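Local coordinates for gram-negative insecticidal protein (Chromobacterium piscinae, PDB 6FBM) that is an insecticidal toxin of the MACPF and beta-tripod families that probably acts by forming pores in target-cell membranes, at residues Gly419-Leu424 with Pro432-Tyr437; Gln449-Arg454 with Gly496-Leu501; Leu116-Tyr121 with Cys439-Leu444; Val314-Leu319 with Lys520-Gln525. All coordinates share one frame; numbering follows the deposited sequence.

Contact 1 of 4, residues Gly419-Leu424 with Pro432-Tyr437; sequences GDVMML and PNLPDY
Val-421 of the strand 421-426 meets three residues of the loop that runs back toward strand 439-441, within the beta-rich C-terminal half, probably the beta-tripod part of the toxin. Its two methyls divide the work. CG1 lies against the ring of Pro-432, 3.9 Å from CG, and the two side chains pass alongside each other, running in opposite senses. CG2 meets Leu-434 CD1 tip to tip at 3.8 Å and also comes within 4.2 Å of Tyr-437 CE2. The split follows from the first torsion: at 174° CG1 stands anti to the backbone N, which leaves CG2 beside that nitrogen and directed at the leucine and the tyrosine. Further along the strand, Met-423 bends at both chi2 and chi3, and its SD settles 3.9 Å from Pro-432 CA.

Behind this first shell, the backbone of Val-421 and Met-423 is paired with Trp-407 and Ala-405 of strand 403-410, so the pairing sets the strand from which both side chains face the loop. Trp-407 also packs on Met-423 and Pro-432. On the loop side, a type I turn from Leu-434 to Tyr-437, closed by the bond from Tyr-437 N to Leu-434 O, brings the tyrosine back toward the strand, where Trp-389 meets its ring edge-to-face. Gly-419 and Tyr-437 are both buried, and a hydrogen bond joins them: Tyr-437 OH donates to Gly-419 O at 2.6 Å, lying in the carbonyl plane with a C=O...OH angle of 151°.

Contact 2 of 4, residues Gln449-Arg454 with Gly496-Leu501; sequences QTLQNR and GDIERL
A short helix, 495-500, packs on one end of the three-stranded antiparallel sheet whose outer strand is 450-457, and Leu-451 of that strand makes the main side-chain contact with it. Its CD1 lies 3.8 Å from Ile-498 CG1, alongside, with the two side chains pointing opposite ways. With Leu-501, one turn further on, the meeting is tip to tip: Leu-501 CD1 sits 3.9 Å from Leu-451 CD2 and is equally close to CD1, so both branches of Leu-451 touch one methyl.

Ile-498 also reaches the backbone just before the strand. With CG1 anti to the carbonyl carbon (chi1 -67°) and CD1 extended beyond it, CD1 comes to 3.2 Å from Gln-449 O, while CG2 stays 3.8 Å from the same oxygen. Hydrocarbon therefore packs on this carbonyl from the helix side, and no hydrogen bond joins the two segments.

A classic beta bulge, with Gln-449 and Thr-450 set opposite Gly-473, marks the start of the strand. Gln-449 takes part here through its carbonyl; its side-chain OE1 accepts from Ala-475 N. On the sheet, Leu-451 packs against Trp-470 of strand 468-473 and Val-486 of strand 484-486, with Pro-493 of the loop leading to the helix beside it. On the helix, Asp-497 packs on Val-486 and bonds Asn-488 and Asn-490, tying the helix to the chain that follows strand 484-486.

Contact 3 of 4, residues Leu116-Tyr121 with Cys439-Leu444; sequences LTEITY and CVHQSL
Ser-443 OG is gripped by two hydrogen bonds: it donates to Glu-118 OE2 at 2.7 Å and accepts from His-441 ND1, also at 2.7 Å. The histidine bond is nearly straight, with an N-H...O angle of 171°, and the hydroxyl lies close to the ring plane. The glutamate is met on its syn side, with the serine oxygen 25° out of the carboxylate plane. What lets the hydroxyl serve both partners is its chi1 of 56°, which sets OG between the backbone N and the carbonyl carbon.

Glu-118 OE2 has apolar company as well, since Leu-444 CD2 comes within 3.3 Å. The two side chains cross obliquely, the leucine bordering the carboxylate. OE1 stays 4.4 Å from His-441 ND1 with no direct bond between them, which leaves the serine as the bridge.

The contact joins the loop ahead of strand 120-134, in the MACPF part, to the end of strand 439-441 and the 3-10 turn after it. That turn is fixed by the bond from Leu-444 N to His-441 O. Tyr-415 meets the imidazole edge-to-face, and Leu-190 also touches the histidine.

A chain of hydrogen bonds from histidine through serine to carboxylate thus crosses between two parts of the toxin. The nearby carboxylate would probably favour positive charge on the imidazole, although its charge is not seen.

Contact 4 of 4, residues Val314-Leu319 with Lys520-Gln525; sequences VDKVLL and KSMLSQ
Met-522 on the C-terminal helix 516-524 makes most of the apolar contact with Val-314, in the chain leading into strand 318-321. Its thioether meets the valine fork at about a right angle: CE lies 3.8 Å from Val-314 CG1, while SD is 4.1 Å from both CG1 and CG2. The methionine leaves the helix with CG anti to the backbone N (chi1 -175°), then bends at chi2 and chi3, which lays its end across the valine. Leu-523 adds a looser touch, CD2 to Val-314 CG2 at 4.4 Å. Phe-378 packs on Val-314 as well.

The aliphatic part of Lys-316 extends this patch, its CG 4.3 Å from Met-522 CG, before the amine end leads away from the helix. Met-522 CE also approaches the backbone, 4.1 Å from Lys-316 O.

Hydrogen bonds lie within or beyond the segments instead. Ser-524 OG donates to Ser-521 O in the last turn of the helix, and the backbone of Val-314 is bonded to Gln-115, at the end of helix 111-115.

With no hydrogen bond or salt bridge between the two segments, the helix is held here by dispersion and hydrophobic burial around a bent thioether, a contact that imposes little directional constraint.

In the fold
Contact 3 joins the MACPF part to the C-terminal half, and contact 4 lies beside it: their centres are 14 Å apart and they touch, Thr-117 CG2 lying 3.5 Å from Val-317 CG1 and Leu-444 CD1 3.5 Å from Leu-318 CD1. Their segments alternate along the chain. Contacts 1 and 2 lie farther out in the C-terminal half, each about 33 Å from the centre of the chain, with centres 20 Å apart and no touch. Contact 1 leads straight into contact 3, since 432-437 runs almost directly into 439-444, although their centres are 24 Å apart. Contacts 2 and 4 are the most distant pair, at 31 Å between centres.

Contact 1 of 4, residues Gly419-Leu424 with Pro432-Tyr437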
loop_
_atom_site.group_PDB
_atom_site.type_symbol
_atom_site.label_atom_id
_atom_site.label_comp_id
_atom_site.label_asym_id
_atom_site.label_seq_id
_atom_site.Cartn_x
_atom_site.Cartn_y
_atom_site.Cartn_z
ATOM N N GLY A 419 6.485 40.187 -60.723
ATOM C CA GLY A 419 7.147 40.872 -61.809
ATOM C C GLY A 419 8.150 40.030 -62.548
ATOM O O GLY A 419 8.774 39.153 -61.967
ATOM N N ASP A 420 8.323 40.334 -63.834
ATOM C CA ASP A 420 9.314 39.647 -64.647
ATOM C C ASP A 420 10.681 40.273 -64.485
ATOM O O ASP A 420 10.825 41.325 -63.898
ATOM C CB ASP A 420 8.883 39.627 -66.110
ATOM C CG ASP A 420 7.642 38.791 -66.342
ATOM O OD1 ASP A 420 7.364 37.872 -65.554
ATOM O OD2 ASP A 420 6.930 39.052 -67.322
ATOM N N VAL A 421 11.662 39.582 -65.033
ATOM C CA VAL A 421 13.058 39.964 -64.973
ATOM C C VAL A 421 13.626 39.923 -66.375
ATOM O O VAL A 421 13.531 38.898 -67.061
ATOM C CB VAL A 421 13.834 38.961 -64.114
ATOM C CG1 VAL A 421 15.315 39.262 -64.150
ATOM C CG2 VAL A 421 13.291 38.966 -62.687
ATOM N N MET A 422 14.203 41.030 -66.806
ATOM C CA MET A 422 14.876 41.095 -68.089
ATOM C C MET A 422 16.320 40.729 -67.876
ATOM O O MET A 422 16.910 41.101 -66.874
ATOM C CB MET A 422 14.824 42.502 -68.668
ATOM C CG MET A 422 13.434 43.017 -68.930
ATOM S SD MET A 422 12.477 42.040 -70.070
ATOM C CE MET A 422 13.443 42.128 -71.556
ATOM N N MET A 423 16.867 40.019 -68.853
ATOM C CA MET A 423 18.280 39.703 -68.937
ATOM C C MET A 423 18.753 40.291 -70.259
ATOM O O MET A 423 18.339 39.829 -71.324
ATOM C CB MET A 423 18.500 38.184 -68.895
ATOM C CG MET A 423 18.065 37.524 -67.588
ATOM S SD MET A 423 18.969 38.060 -66.123
ATOM C CE MET A 423 20.551 37.245 -66.338
ATOM N N LEU A 424 19.608 41.302 -70.175
ATOM C CA LEU A 424 19.921 42.175 -71.297
ATOM C C LEU A 424 21.431 42.201 -71.563
ATOM O O LEU A 424 22.230 42.416 -70.644
ATOM C CB LEU A 424 19.420 43.587 -71.022
ATOM C CG LEU A 424 17.924 43.739 -70.710
ATOM C CD1 LEU A 424 17.613 45.140 -70.195
ATOM C CD2 LEU A 424 17.037 43.444 -71.895
ATOM N N PRO A 432 17.831 34.305 -64.973
ATOM C CA PRO A 432 18.054 35.114 -63.794
ATOM C C PRO A 432 18.735 34.332 -62.673
ATOM O O PRO A 432 18.462 33.138 -62.481
ATOM C CB PRO A 432 16.649 35.529 -63.383
ATOM C CG PRO A 432 15.842 35.430 -64.602
ATOM C CD PRO A 432 16.426 34.322 -65.396
ATOM N N ASN A 433 19.652 34.989 -61.980
ATOM C CA ASN A 433 20.318 34.403 -60.837
ATOM C C ASN A 433 20.042 35.371 -59.734
ATOM O O ASN A 433 20.752 36.336 -59.553
ATOM C CB ASN A 433 21.810 34.278 -61.106
ATOM C CG ASN A 433 22.577 33.831 -59.898
ATOM O OD1 ASN A 433 22.038 33.188 -58.982
ATOM N ND2 ASN A 433 23.836 34.192 -59.871
ATOM N N LEU A 434 18.956 35.115 -59.024
ATOM C CA LEU A 434 18.445 36.025 -58.023
ATOM C C LEU A 434 18.080 35.164 -56.835
ATOM O O LEU A 434 16.902 34.829 -56.662
ATOM C CB LEU A 434 17.208 36.734 -58.539
ATOM C CG LEU A 434 17.410 37.627 -59.762
ATOM C CD1 LEU A 434 16.046 38.060 -60.309
ATOM C CD2 LEU A 434 18.293 38.838 -59.461
ATOM N N PRO A 435 19.069 34.834 -55.979
ATOM C CA PRO A 435 18.784 33.952 -54.841
ATOM C C PRO A 435 17.653 34.441 -53.944
ATOM O O PRO A 435 16.986 33.627 -53.343
ATOM C CB PRO A 435 20.120 33.910 -54.048
ATOM C CG PRO A 435 21.157 34.448 -54.976
ATOM C CD PRO A 435 20.441 35.385 -55.911
ATOM N N ASP A 436 17.425 35.745 -53.886
ATOM C CA ASP A 436 16.436 36.321 -52.990
ATOM C C ASP A 436 15.149 36.716 -53.702
ATOM O O ASP A 436 14.321 37.424 -53.140
ATOM C CB ASP A 436 17.040 37.524 -52.239
ATOM C CG ASP A 436 18.233 37.159 -51.334
ATOM O OD1 ASP A 436 18.353 35.958 -50.917
ATOM O OD2 ASP A 436 19.007 38.088 -51.017
ATOM N N TYR A 437 14.941 36.237 -54.930
ATOM C CA TYR A 437 13.638 36.357 -55.585
ATOM C C TYR A 437 12.669 35.339 -54.999
ATOM O O TYR A 437 13.011 34.163 -54.820
ATOM C CB TYR A 437 13.734 36.144 -57.097
ATOM C CG TYR A 437 12.478 36.512 -57.862
ATOM C CD1 TYR A 437 11.430 35.621 -57.974
ATOM C CD2 TYR A 437 12.354 37.754 -58.481
ATOM C CE1 TYR A 437 10.271 35.957 -58.673
ATOM C CE2 TYR A 437 11.209 38.090 -59.195
ATOM C CZ TYR A 437 10.179 37.186 -59.302
ATOM O OH TYR A 437 9.047 37.515 -60.001
#

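Contact 2 of 4, residues Gln449-Arg454 with Gly496-Leu501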
loop_
_atom_site.group_PDB
_atom_site.type_symbol
_atom_site.label_atom_id
_atom_site.label_comp_id
_atom_site.label_asym_id
_atom_site.label_seq_id
_atom_site.Cartn_x
_atom_site.Cartn_y
_atom_site.Cartn_z
ATOM N N GLN A 449 -5.640 42.513 -63.253
ATOM C CA GLN A 449 -6.850 43.057 -63.866
ATOM C C GLN A 449 -6.517 44.005 -65.024
ATOM O O GLN A 449 -7.019 43.834 -66.136
ATOM C CB GLN A 449 -7.697 43.749 -62.810
ATOM C CG GLN A 449 -8.314 42.763 -61.842
ATOM C CD GLN A 449 -9.390 43.370 -60.976
ATOM O OE1 GLN A 449 -9.248 44.484 -60.450
ATOM N NE2 GLN A 449 -10.504 42.641 -60.846
ATOM N N THR A 450 -5.646 44.972 -64.754
ATOM C CA THR A 450 -5.195 45.912 -65.759
ATOM C C THR A 450 -3.722 45.712 -66.081
ATOM O O THR A 450 -2.958 45.145 -65.296
ATOM C CB THR A 450 -5.350 47.342 -65.255
ATOM O OG1 THR A 450 -4.608 47.491 -64.039
ATOM C CG2 THR A 450 -6.817 47.652 -64.995
ATOM N N LEU A 451 -3.347 46.196 -67.263
ATOM C CA LEU A 451 -1.965 46.312 -67.698
ATOM C C LEU A 451 -1.877 47.702 -68.329
ATOM O O LEU A 451 -2.501 47.958 -69.348
ATOM C CB LEU A 451 -1.624 45.206 -68.693
ATOM C CG LEU A 451 -1.439 43.787 -68.110
ATOM C CD1 LEU A 451 -1.596 42.690 -69.153
ATOM C CD2 LEU A 451 -0.074 43.646 -67.440
ATOM N N GLN A 452 -1.134 48.601 -67.678
ATOM C CA GLN A 452 -1.084 50.033 -68.040
ATOM C C GLN A 452 0.361 50.536 -68.065
ATOM O O GLN A 452 1.286 49.789 -67.759
ATOM C CB GLN A 452 -1.895 50.847 -67.025
ATOM C CG GLN A 452 -3.343 50.405 -66.905
ATOM C CD GLN A 452 -4.117 51.161 -65.818
ATOM O OE1 GLN A 452 -3.582 52.021 -65.116
ATOM N NE2 GLN A 452 -5.390 50.798 -65.660
ATOM N N ASN A 453 0.539 51.802 -68.452
ATOM C CA ASN A 453 1.852 52.480 -68.393
ATOM C C ASN A 453 2.986 51.650 -68.939
ATOM O O ASN A 453 3.979 51.412 -68.258
ATOM C CB ASN A 453 2.174 52.929 -66.957
ATOM C CG ASN A 453 1.108 53.852 -66.396
ATOM O OD1 ASN A 453 0.642 54.771 -67.092
ATOM N ND2 ASN A 453 0.694 53.599 -65.146
ATOM N N ARG A 454 2.828 51.210 -70.187
ATOM C CA ARG A 454 3.847 50.416 -70.876
ATOM C C ARG A 454 5.235 50.974 -70.600
ATOM O O ARG A 454 5.450 52.185 -70.666
ATOM C CB ARG A 454 3.598 50.418 -72.378
ATOM C CG ARG A 454 4.482 49.471 -73.187
ATOM C CD ARG A 454 4.133 49.549 -74.653
ATOM N NE ARG A 454 4.494 50.858 -75.198
ATOM C CZ ARG A 454 5.722 51.239 -75.533
ATOM N NH1 ARG A 454 6.748 50.404 -75.403
ATOM N NH2 ARG A 454 5.920 52.462 -76.014
ATOM N N GLY A 496 -7.481 38.621 -73.300
ATOM C CA GLY A 496 -6.730 37.389 -73.546
ATOM C C GLY A 496 -5.311 37.462 -73.012
ATOM O O GLY A 496 -4.816 36.493 -72.435
ATOM N N ASP A 497 -4.656 38.609 -73.209
ATOM C CA ASP A 497 -3.323 38.861 -72.642
ATOM C C ASP A 497 -3.350 38.868 -71.104
ATOM O O ASP A 497 -2.434 38.354 -70.481
ATOM C CB ASP A 497 -2.738 40.181 -73.140
ATOM C CG ASP A 497 -2.548 40.219 -74.636
ATOM O OD1 ASP A 497 -1.933 39.290 -75.183
ATOM O OD2 ASP A 497 -3.003 41.203 -75.262
ATOM N N ILE A 498 -4.400 39.455 -70.520
ATOM C CA ILE A 498 -4.634 39.451 -69.056
ATOM C C ILE A 498 -4.940 38.039 -68.515
ATOM O O ILE A 498 -4.464 37.668 -67.440
ATOM C CB ILE A 498 -5.759 40.439 -68.659
ATOM C CG1 ILE A 498 -5.303 41.883 -68.922
ATOM C CG2 ILE A 498 -6.142 40.297 -67.184
ATOM C CD1 ILE A 498 -6.452 42.864 -69.128
ATOM N N GLU A 499 -5.713 37.264 -69.268
ATOM C CA GLU A 499 -6.008 35.869 -68.917
ATOM C C GLU A 499 -4.769 34.988 -68.873
ATOM O O GLU A 499 -4.650 34.120 -67.998
ATOM C CB GLU A 499 -7.015 35.232 -69.904
ATOM C CG GLU A 499 -8.410 35.070 -69.341
ATOM C CD GLU A 499 -8.432 34.119 -68.155
ATOM O OE1 GLU A 499 -7.990 32.951 -68.287
ATOM O OE2 GLU A 499 -8.898 34.564 -67.087
ATOM N N ARG A 500 -3.862 35.207 -69.818
ATOM C CA ARG A 500 -2.615 34.454 -69.891
ATOM C C ARG A 500 -1.813 34.545 -68.583
ATOM O O ARG A 500 -1.158 33.580 -68.195
ATOM C CB ARG A 500 -1.784 34.928 -71.097
ATOM C CG ARG A 500 -0.367 34.371 -71.214
ATOM C CD ARG A 500 -0.319 32.842 -71.299
ATOM N NE ARG A 500 -0.507 32.375 -72.678
ATOM C CZ ARG A 500 0.411 32.467 -73.653
ATOM N NH1 ARG A 500 1.604 33.013 -73.424
ATOM N NH2 ARG A 500 0.136 32.023 -74.870
ATOM N N LEU A 501 -1.901 35.691 -67.906
ATOM C CA LEU A 501 -1.203 35.926 -66.642
ATOM C C LEU A 501 -1.819 35.217 -65.436
ATOM O O LEU A 501 -1.181 35.108 -64.403
ATOM C CB LEU A 501 -1.158 37.446 -66.338
ATOM C CG LEU A 501 -0.474 38.378 -67.330
ATOM C CD1 LEU A 501 -0.408 39.795 -66.794
ATOM C CD2 LEU A 501 0.919 37.866 -67.713
#

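Contact 3 of 4, residues Leu116-Tyr121 with Cys439-Leu444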
loop_
_atom_site.group_PDB
_atom_site.type_symbol
_atom_site.label_atom_id
_atom_site.label_comp_id
_atom_site.label_asym_id
_atom_site.label_seq_id
_atom_site.Cartn_x
_atom_site.Cartn_y
_atom_site.Cartn_z
ATOM N N LEU A 116 -2.463 34.904 -35.625
ATOM C CA LEU A 116 -1.853 34.801 -36.943
ATOM C C LEU A 116 -2.815 34.281 -38.002
ATOM O O LEU A 116 -3.779 33.568 -37.719
ATOM C CB LEU A 116 -0.589 33.939 -36.920
ATOM C CG LEU A 116 0.606 34.624 -36.266
ATOM C CD1 LEU A 116 1.805 33.676 -36.286
ATOM C CD2 LEU A 116 0.921 35.953 -37.003
ATOM N N THR A 117 -2.517 34.647 -39.224
ATOM C CA THR A 117 -3.271 34.234 -40.367
ATOM C C THR A 117 -2.383 33.216 -41.094
ATOM O O THR A 117 -1.230 33.006 -40.691
ATOM C CB THR A 117 -3.703 35.481 -41.172
ATOM O OG1 THR A 117 -4.799 35.160 -42.009
ATOM C CG2 THR A 117 -2.610 36.053 -42.000
ATOM N N GLU A 118 -2.921 32.503 -42.090
ATOM C CA GLU A 118 -2.191 31.392 -42.735
ATOM C C GLU A 118 -1.824 30.211 -41.810
ATOM O O GLU A 118 -0.932 29.400 -42.129
ATOM C CB GLU A 118 -0.885 31.881 -43.411
ATOM C CG GLU A 118 -0.986 33.093 -44.327
ATOM C CD GLU A 118 -1.808 32.846 -45.571
ATOM O OE1 GLU A 118 -2.281 31.706 -45.818
ATOM O OE2 GLU A 118 -1.976 33.848 -46.301
ATOM N N ILE A 119 -2.511 30.114 -40.659
ATOM C CA ILE A 119 -2.348 29.007 -39.724
ATOM C C ILE A 119 -3.565 28.118 -39.918
ATOM O O ILE A 119 -4.716 28.604 -40.074
ATOM C CB ILE A 119 -2.310 29.485 -38.276
ATOM C CG1 ILE A 119 -1.162 30.480 -38.060
ATOM C CG2 ILE A 119 -2.197 28.315 -37.304
ATOM C CD1 ILE A 119 0.226 29.908 -38.139
ATOM N N THR A 120 -3.318 26.816 -39.927
ATOM C CA THR A 120 -4.397 25.845 -39.911
ATOM C C THR A 120 -4.523 25.319 -38.480
ATOM O O THR A 120 -3.525 24.901 -37.854
ATOM C CB THR A 120 -4.152 24.712 -40.902
ATOM O OG1 THR A 120 -4.035 25.265 -42.231
ATOM C CG2 THR A 120 -5.317 23.718 -40.868
ATOM N N TYR A 121 -5.761 25.344 -37.989
ATOM C CA TYR A 121 -6.088 24.951 -36.654
ATOM C C TYR A 121 -6.715 23.566 -36.734
ATOM O O TYR A 121 -7.718 23.380 -37.443
ATOM C CB TYR A 121 -7.079 25.967 -36.056
ATOM C CG TYR A 121 -6.553 27.377 -36.111
ATOM C CD1 TYR A 121 -5.624 27.824 -35.187
ATOM C CD2 TYR A 121 -6.955 28.259 -37.115
ATOM C CE1 TYR A 121 -5.125 29.110 -35.241
ATOM C CE2 TYR A 121 -6.461 29.546 -37.184
ATOM C CZ TYR A 121 -5.540 29.967 -36.241
ATOM O OH TYR A 121 -5.023 31.252 -36.299
ATOM N N CYS A 439 8.257 34.194 -54.934
ATOM C CA CYS A 439 6.855 34.320 -55.270
ATOM C C CYS A 439 6.080 34.466 -53.984
ATOM O O CYS A 439 6.587 34.157 -52.910
ATOM C CB CYS A 439 6.404 33.084 -56.035
ATOM S SG CYS A 439 7.312 32.878 -57.543
ATOM N N VAL A 440 4.843 34.912 -54.120
ATOM C CA VAL A 440 3.997 35.256 -53.005
ATOM C C VAL A 440 2.808 34.330 -53.063
ATOM O O VAL A 440 2.332 34.024 -54.153
ATOM C CB VAL A 440 3.551 36.729 -53.117
ATOM C CG1 VAL A 440 2.670 37.128 -51.918
ATOM C CG2 VAL A 440 4.785 37.626 -53.171
ATOM N N HIS A 441 2.344 33.860 -51.909
ATOM C CA HIS A 441 1.226 32.923 -51.884
ATOM C C HIS A 441 -0.049 33.603 -52.398
ATOM O O HIS A 441 -0.299 34.768 -52.090
ATOM C CB HIS A 441 0.992 32.315 -50.483
ATOM C CG HIS A 441 0.050 31.151 -50.496
ATOM N ND1 HIS A 441 -1.260 31.253 -50.085
ATOM C CD2 HIS A 441 0.221 29.865 -50.871
ATOM C CE1 HIS A 441 -1.864 30.084 -50.226
ATOM N NE2 HIS A 441 -0.993 29.229 -50.719
ATOM N N GLN A 442 -0.776 32.855 -53.230
ATOM C CA GLN A 442 -2.117 33.153 -53.764
ATOM C C GLN A 442 -3.014 33.988 -52.838
ATOM O O GLN A 442 -3.580 35.002 -53.240
ATOM C CB GLN A 442 -2.778 31.787 -54.075
ATOM C CG GLN A 442 -4.284 31.728 -54.348
ATOM C CD GLN A 442 -4.686 30.381 -54.965
ATOM O OE1 GLN A 442 -4.029 29.344 -54.722
ATOM N NE2 GLN A 442 -5.762 30.390 -55.789
ATOM N N SER A 443 -3.119 33.539 -51.592
ATOM C CA SER A 443 -3.942 34.160 -50.576
ATOM C C SER A 443 -3.688 35.659 -50.368
ATOM O O SER A 443 -4.616 36.399 -50.028
ATOM C CB SER A 443 -3.746 33.421 -49.254
ATOM O OG SER A 443 -2.369 33.387 -48.889
ATOM N N LEU A 444 -2.444 36.097 -50.571
ATOM C CA LEU A 444 -2.073 37.503 -50.416
ATOM C C LEU A 444 -2.144 38.299 -51.706
ATOM O O LEU A 444 -1.934 39.517 -51.700
ATOM C CB LEU A 444 -0.649 37.602 -49.873
ATOM C CG LEU A 444 -0.297 36.716 -48.686
ATOM C CD1 LEU A 444 1.072 37.145 -48.154
ATOM C CD2 LEU A 444 -1.354 36.827 -47.604
#

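Contact 4 of 4, residues Val314-Leu319 with Lys520-Gln525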
loop_
_atom_site.group_PDB
_atom_site.type_symbol
_atom_site.label_atom_id
_atom_site.label_comp_id
_atom_site.label_asym_id
_atom_site.label_seq_id
_atom_site.Cartn_x
_atom_site.Cartn_y
_atom_site.Cartn_z
ATOM N N VAL A 314 -3.946 39.062 -37.405
ATOM C CA VAL A 314 -2.855 39.769 -38.055
ATOM C C VAL A 314 -2.955 39.367 -39.519
ATOM O O VAL A 314 -2.457 38.329 -39.921
ATOM C CB VAL A 314 -1.492 39.342 -37.464
ATOM C CG1 VAL A 314 -0.338 39.896 -38.282
ATOM C CG2 VAL A 314 -1.398 39.813 -36.026
ATOM N N ASP A 315 -3.636 40.195 -40.306
ATOM C CA ASP A 315 -3.715 40.038 -41.762
ATOM C C ASP A 315 -2.474 40.585 -42.486
ATOM O O ASP A 315 -2.129 40.099 -43.572
ATOM C CB ASP A 315 -4.978 40.732 -42.281
ATOM C CG ASP A 315 -6.247 40.089 -41.779
ATOM O OD1 ASP A 315 -6.436 38.882 -41.987
ATOM O OD2 ASP A 315 -7.068 40.814 -41.205
ATOM N N LYS A 316 -1.813 41.572 -41.884
ATOM C CA LYS A 316 -0.671 42.220 -42.477
ATOM C C LYS A 316 0.559 41.367 -42.182
ATOM O O LYS A 316 1.210 41.532 -41.144
ATOM C CB LYS A 316 -0.501 43.639 -41.912
ATOM C CG LYS A 316 -1.721 44.564 -42.008
ATOM C CD LYS A 316 -1.712 45.347 -43.286
ATOM C CE LYS A 316 -3.040 46.027 -43.619
ATOM N NZ LYS A 316 -3.110 47.412 -43.065
ATOM N N VAL A 317 0.881 40.453 -43.099
ATOM C CA VAL A 317 1.954 39.467 -42.855
ATOM C C VAL A 317 3.206 39.634 -43.667
ATOM O O VAL A 317 4.188 38.913 -43.443
ATOM C CB VAL A 317 1.438 38.030 -43.039
ATOM C CG1 VAL A 317 0.410 37.722 -41.968
ATOM C CG2 VAL A 317 0.865 37.792 -44.456
ATOM N N LEU A 318 3.199 40.590 -44.594
ATOM C CA LEU A 318 4.386 40.935 -45.350
ATOM C C LEU A 318 4.863 42.282 -44.887
ATOM O O LEU A 318 4.140 43.262 -44.937
ATOM C CB LEU A 318 4.083 40.934 -46.838
ATOM C CG LEU A 318 3.788 39.569 -47.455
ATOM C CD1 LEU A 318 3.386 39.691 -48.925
ATOM C CD2 LEU A 318 4.983 38.634 -47.322
ATOM N N LEU A 319 6.106 42.307 -44.444
ATOM C CA LEU A 319 6.773 43.522 -44.057
ATOM C C LEU A 319 7.423 44.075 -45.307
ATOM O O LEU A 319 8.328 43.456 -45.869
ATOM C CB LEU A 319 7.808 43.176 -42.998
ATOM C CG LEU A 319 8.595 44.275 -42.295
ATOM C CD1 LEU A 319 7.697 45.284 -41.618
ATOM C CD2 LEU A 319 9.554 43.624 -41.316
ATOM N N LYS A 520 4.714 47.894 -36.767
ATOM C CA LYS A 520 4.844 48.246 -35.336
ATOM C C LYS A 520 3.498 48.636 -34.721
ATOM O O LYS A 520 3.103 48.110 -33.671
ATOM C CB LYS A 520 5.825 49.414 -35.112
ATOM C CG LYS A 520 7.275 49.054 -34.811
ATOM C CD LYS A 520 7.911 49.999 -33.750
ATOM C CE LYS A 520 9.330 49.597 -33.386
ATOM N NZ LYS A 520 10.316 49.778 -34.502
ATOM N N SER A 521 2.803 49.544 -35.402
ATOM C CA SER A 521 1.528 50.076 -34.927
ATOM C C SER A 521 0.428 48.997 -34.883
ATOM O O SER A 521 -0.272 48.854 -33.870
ATOM C CB SER A 521 1.104 51.275 -35.793
ATOM O OG SER A 521 -0.197 51.726 -35.457
ATOM N N MET A 522 0.289 48.248 -35.977
ATOM C CA MET A 522 -0.655 47.118 -36.070
ATOM C C MET A 522 -0.385 46.065 -34.994
ATOM O O MET A 522 -1.305 45.639 -34.321
ATOM C CB MET A 522 -0.586 46.496 -37.476
ATOM C CG MET A 522 -1.581 45.383 -37.787
ATOM S SD MET A 522 -1.187 43.762 -37.102
ATOM C CE MET A 522 0.503 43.496 -37.618
ATOM N N LEU A 523 0.876 45.676 -34.819
ATOM C CA LEU A 523 1.268 44.689 -33.801
ATOM C C LEU A 523 1.104 45.129 -32.345
ATOM O O LEU A 523 0.881 44.266 -31.471
ATOM C CB LEU A 523 2.726 44.263 -33.968
ATOM C CG LEU A 523 3.105 43.246 -35.044
ATOM C CD1 LEU A 523 4.567 42.844 -34.900
ATOM C CD2 LEU A 523 2.217 42.013 -34.968
ATOM N N SER A 524 1.244 46.434 -32.071
ATOM C CA SER A 524 1.094 46.947 -30.707
ATOM C C SER A 524 -0.355 46.810 -30.188
ATOM O O SER A 524 -0.560 46.876 -28.981
ATOM C CB SER A 524 1.561 48.414 -30.609
ATOM O OG SER A 524 0.550 49.302 -31.108
ATOM N N GLN A 525 -1.327 46.611 -31.082
ATOM C CA GLN A 525 -2.722 46.316 -30.718
ATOM C C GLN A 525 -3.052 44.788 -30.625
ATOM O O GLN A 525 -4.239 44.412 -30.687
ATOM C CB GLN A 525 -3.673 46.967 -31.714
ATOM C CG GLN A 525 -3.368 48.413 -32.051
ATOM C CD GLN A 525 -4.488 49.011 -32.904
ATOM O OE1 GLN A 525 -4.354 49.230 -34.128
ATOM N NE2 GLN A 525 -5.617 49.293 -32.259
#